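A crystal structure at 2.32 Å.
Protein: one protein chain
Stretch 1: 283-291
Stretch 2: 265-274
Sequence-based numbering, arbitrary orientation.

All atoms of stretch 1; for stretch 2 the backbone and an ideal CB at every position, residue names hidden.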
# COMPACT_ATOMS: atom_id res chain seq x y z
N ASP F 283 13.43 45.03 1.03
CA ASP F 283 14.28 44.81 2.21
C ASP F 283 13.58 44.01 3.30
O ASP F 283 12.43 44.29 3.64
CB ASP F 283 14.78 46.14 2.77
CG ASP F 283 16.25 46.36 2.51
OD1 ASP F 283 17.07 45.83 3.30
OD2 ASP F 283 16.59 47.05 1.52
N ALA F 284 14.28 43.02 3.86
CA ALA F 284 13.68 42.06 4.80
C ALA F 284 14.70 41.43 5.74
O ALA F 284 15.90 41.41 5.46
CB ALA F 284 12.93 40.96 4.04
N VAL F 285 14.19 40.91 6.85
CA VAL F 285 14.98 40.10 7.77
C VAL F 285 14.54 38.64 7.60
O VAL F 285 13.35 38.33 7.66
CB VAL F 285 14.90 40.62 9.23
CG1 VAL F 285 13.49 41.09 9.57
CG2 VAL F 285 15.39 39.56 10.23
N ILE F 286 15.51 37.76 7.38
CA ILE F 286 15.20 36.42 6.96
C ILE F 286 15.81 35.38 7.87
O ILE F 286 16.69 35.69 8.67
CB ILE F 286 15.70 36.17 5.53
CG1 ILE F 286 17.22 36.06 5.51
CG2 ILE F 286 15.21 37.26 4.59
CD1 ILE F 286 17.78 35.21 4.42
N THR F 287 15.33 34.14 7.74
CA THR F 287 15.98 32.94 8.26
C THR F 287 16.01 31.92 7.14
O THR F 287 15.05 31.82 6.38
CB THR F 287 15.25 32.36 9.51
OG1 THR F 287 15.62 33.10 10.68
CG2 THR F 287 15.62 30.90 9.75
N LEU F 288 17.10 31.20 7.02
CA LEU F 288 17.18 30.13 6.03
C LEU F 288 17.40 28.82 6.72
O LEU F 288 18.39 28.65 7.40
CB LEU F 288 18.29 30.35 5.00
CG LEU F 288 18.29 29.20 3.97
CD1 LEU F 288 17.36 29.51 2.82
CD2 LEU F 288 19.69 28.92 3.44
N LYS F 289 16.48 27.90 6.52
CA LYS F 289 16.50 26.60 7.16
C LYS F 289 16.75 25.52 6.12
O LYS F 289 15.88 25.22 5.33
CB LYS F 289 15.18 26.35 7.89
CG LYS F 289 15.01 24.96 8.47
CD LYS F 289 15.81 24.75 9.74
CE LYS F 289 15.17 23.70 10.61
NZ LYS F 289 16.16 23.10 11.54
N PRO F 290 17.97 24.97 6.08
CA PRO F 290 18.24 23.79 5.23
C PRO F 290 17.49 22.58 5.73
O PRO F 290 17.30 22.44 6.94
CB PRO F 290 19.75 23.54 5.42
CG PRO F 290 20.30 24.86 5.97
CD PRO F 290 19.18 25.45 6.78
N ILE F 291 17.05 21.72 4.82
CA ILE F 291 16.50 20.41 5.20
C ILE F 291 17.28 19.37 4.45
O ILE F 291 17.26 19.33 3.21
CB ILE F 291 15.00 20.25 4.82
CG1 ILE F 291 14.12 21.30 5.49
CG2 ILE F 291 14.49 18.83 5.16
CD1 ILE F 291 12.73 21.44 4.79
N UNK F 265 24.78 25.07 1.83
CA UNK F 265 23.80 24.40 2.71
C UNK F 265 23.93 24.83 4.17
O UNK F 265 23.79 24.03 5.09
CB UNK F 265 23.96 22.88 2.61
N UNK F 266 24.19 26.13 4.34
CA UNK F 266 24.54 26.71 5.63
C UNK F 266 23.36 27.60 6.10
O UNK F 266 22.90 28.44 5.34
CB UNK F 266 25.84 27.51 5.53
N UNK F 267 22.86 27.38 7.32
CA UNK F 267 21.74 28.13 7.89
C UNK F 267 21.99 29.64 8.09
O UNK F 267 23.13 30.06 8.23
CB UNK F 267 21.37 27.51 9.24
N UNK F 268 20.92 30.43 8.11
CA UNK F 268 21.00 31.87 8.38
C UNK F 268 19.86 32.24 9.31
O UNK F 268 18.72 31.88 9.04
CB UNK F 268 20.94 32.69 7.09
N UNK F 269 20.17 32.94 10.40
CA UNK F 269 19.15 33.30 11.39
C UNK F 269 19.02 34.81 11.57
O UNK F 269 20.02 35.50 11.83
CB UNK F 269 19.48 32.65 12.74
N UNK F 270 17.80 35.33 11.42
CA UNK F 270 17.48 36.75 11.62
C UNK F 270 18.45 37.73 10.93
O UNK F 270 18.70 38.82 11.43
CB UNK F 270 17.46 37.05 13.12
N UNK F 271 18.98 37.32 9.78
CA UNK F 271 19.92 38.13 8.99
C UNK F 271 19.19 39.14 8.08
O UNK F 271 18.05 38.89 7.67
CB UNK F 271 20.81 37.22 8.14
N UNK F 272 19.83 40.27 7.76
CA UNK F 272 19.28 41.24 6.78
C UNK F 272 19.47 40.79 5.33
O UNK F 272 20.48 40.15 5.00
CB UNK F 272 19.94 42.61 6.97
N UNK F 273 18.51 41.14 4.47
CA UNK F 273 18.52 40.75 3.05
C UNK F 273 17.68 41.65 2.15
O UNK F 273 16.60 42.13 2.54
CB UNK F 273 18.02 39.31 2.91
N UNK F 274 18.20 41.84 0.92
CA UNK F 274 17.58 42.70 -0.09
C UNK F 274 17.21 41.88 -1.33
O UNK F 274 18.08 41.26 -1.94
CB UNK F 274 18.52 43.85 -0.47

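Position 265 has phi/psi of 46/39, a left-handed conformation in which glycine is most at ease, asparagine and aspartate next, and other residues without a branched CB are tolerated. Its ideal CB lies 5.1 Å from Pro 290 CB, too far to demand a shape. The residue is Ala 265, whose O approaches Pro 290 CG at 3.7 Å.

At 266 the CB points away, with nothing of stretch 1 within 5.5 Å, so almost any side chain would do; it is His 266.

Position 267 has a phi of -63, which permits proline, and its ideal CB is 3.9 Å from Pro 290 CD and 3.7 Å from Leu 288 O. A compact apolar residue would suit. Pro 267 packs against Pro 290, while its CA makes a CA-H...O contact with Leu 288 O at 3.4 Å.

The backbone of 268 pairs with Leu 288 in both directions: N to Leu 288 O at 3.2 Å, and Leu 288 N to its O at 2.7 Å. The ideal CB is 4.1 Å from Leu 288 CB and 4.8 Å from Ile 286 CD1, an apolar setting open to leucine, isoleucine, valine or methionine. Leu 268 (m, t) fills it, with CD1 4.2 Å from Ile 286 CD1.

At 269 the CB points away, 4.4 Å from Thr 287 OG1, favouring no particular type; it is Lys 269.

Position 270 again has positive phi (47/33), favouring glycine, asparagine or aspartate without excluding others. Here the register shifts by one, a beta bulge, and the amide N of 270 donates to Thr 287 OG1 (3.2 Å, 172°), which needs no particular side chain. His 270 occupies the site; its ND1 is 3.9 Å from Thr 287 OG1, which lies oblique to the ring.

At 271, N reaches Ile 286 O at 3.0 Å in a weak hydrogen bond (128°), and O accepts from Ile 286 N at 2.8 Å. The extended backbone suits a beta-branched residue, though others would fit. It is Val 271 (t).

The CB of 272 shares a face with Val 285 but is 4.5 Å from Ala 284 O, leaving the choice broad; Glu 272 is found.

Position 273 is tighter: its ideal CB is 3.9 Å from both Ile 286 CG2 and Ala 284 O. A small residue fits easily, and Ala 273 packs against Ile 286. Its N bonds Ala 284 O and its O bonds Ala 284 N, both at 2.8 Å.

At 274 the ideal CB lies 4.2 Å from Asp 283 OD2, so a donor such as serine, threonine, lysine or arginine is reasonable. Thr 274 (m) places OG1 3.4 Å from both Asp 283 OD1 and OD2, weak at best.

Stretch 2 265-274: AHPLKHVEAT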
# COMPACT_ATOMS: atom_id res chain seq x y z
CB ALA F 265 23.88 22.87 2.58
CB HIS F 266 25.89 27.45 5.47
CG HIS F 266 26.20 28.47 6.53
ND1 HIS F 266 26.27 29.83 6.27
CD2 HIS F 266 26.52 28.33 7.85
CE1 HIS F 266 26.58 30.48 7.37
NE2 HIS F 266 26.73 29.60 8.35
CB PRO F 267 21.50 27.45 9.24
CG PRO F 267 22.77 26.72 9.54
CD PRO F 267 23.27 26.28 8.21
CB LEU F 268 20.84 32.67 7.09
CG LEU F 268 22.00 32.73 6.10
CD1 LEU F 268 21.53 33.31 4.79
CD2 LEU F 268 23.16 33.56 6.67
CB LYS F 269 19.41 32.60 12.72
CG LYS F 269 19.89 31.15 12.55
CD LYS F 269 19.64 30.26 13.75
CE LYS F 269 20.03 28.82 13.41
NZ LYS F 269 19.74 27.86 14.51
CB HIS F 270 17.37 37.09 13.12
CG HIS F 270 16.04 36.75 13.74
ND1 HIS F 270 15.56 35.45 13.81
CD2 HIS F 270 15.11 37.53 14.34
CE1 HIS F 270 14.38 35.46 14.41
NE2 HIS F 270 14.09 36.70 14.75
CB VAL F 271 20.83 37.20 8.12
CG1 VAL F 271 21.86 38.00 7.33
CG2 VAL F 271 21.52 36.15 8.99
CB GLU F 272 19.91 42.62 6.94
CG GLU F 272 19.61 43.34 8.25
CD GLU F 272 20.16 44.76 8.26
OE1 GLU F 272 19.60 45.63 7.56
OE2 GLU F 272 21.16 45.01 8.97
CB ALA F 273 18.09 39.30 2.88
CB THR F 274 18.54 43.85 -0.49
OG1 THR F 274 18.86 44.63 0.66
CG2 THR F 274 17.91 44.77 -1.54
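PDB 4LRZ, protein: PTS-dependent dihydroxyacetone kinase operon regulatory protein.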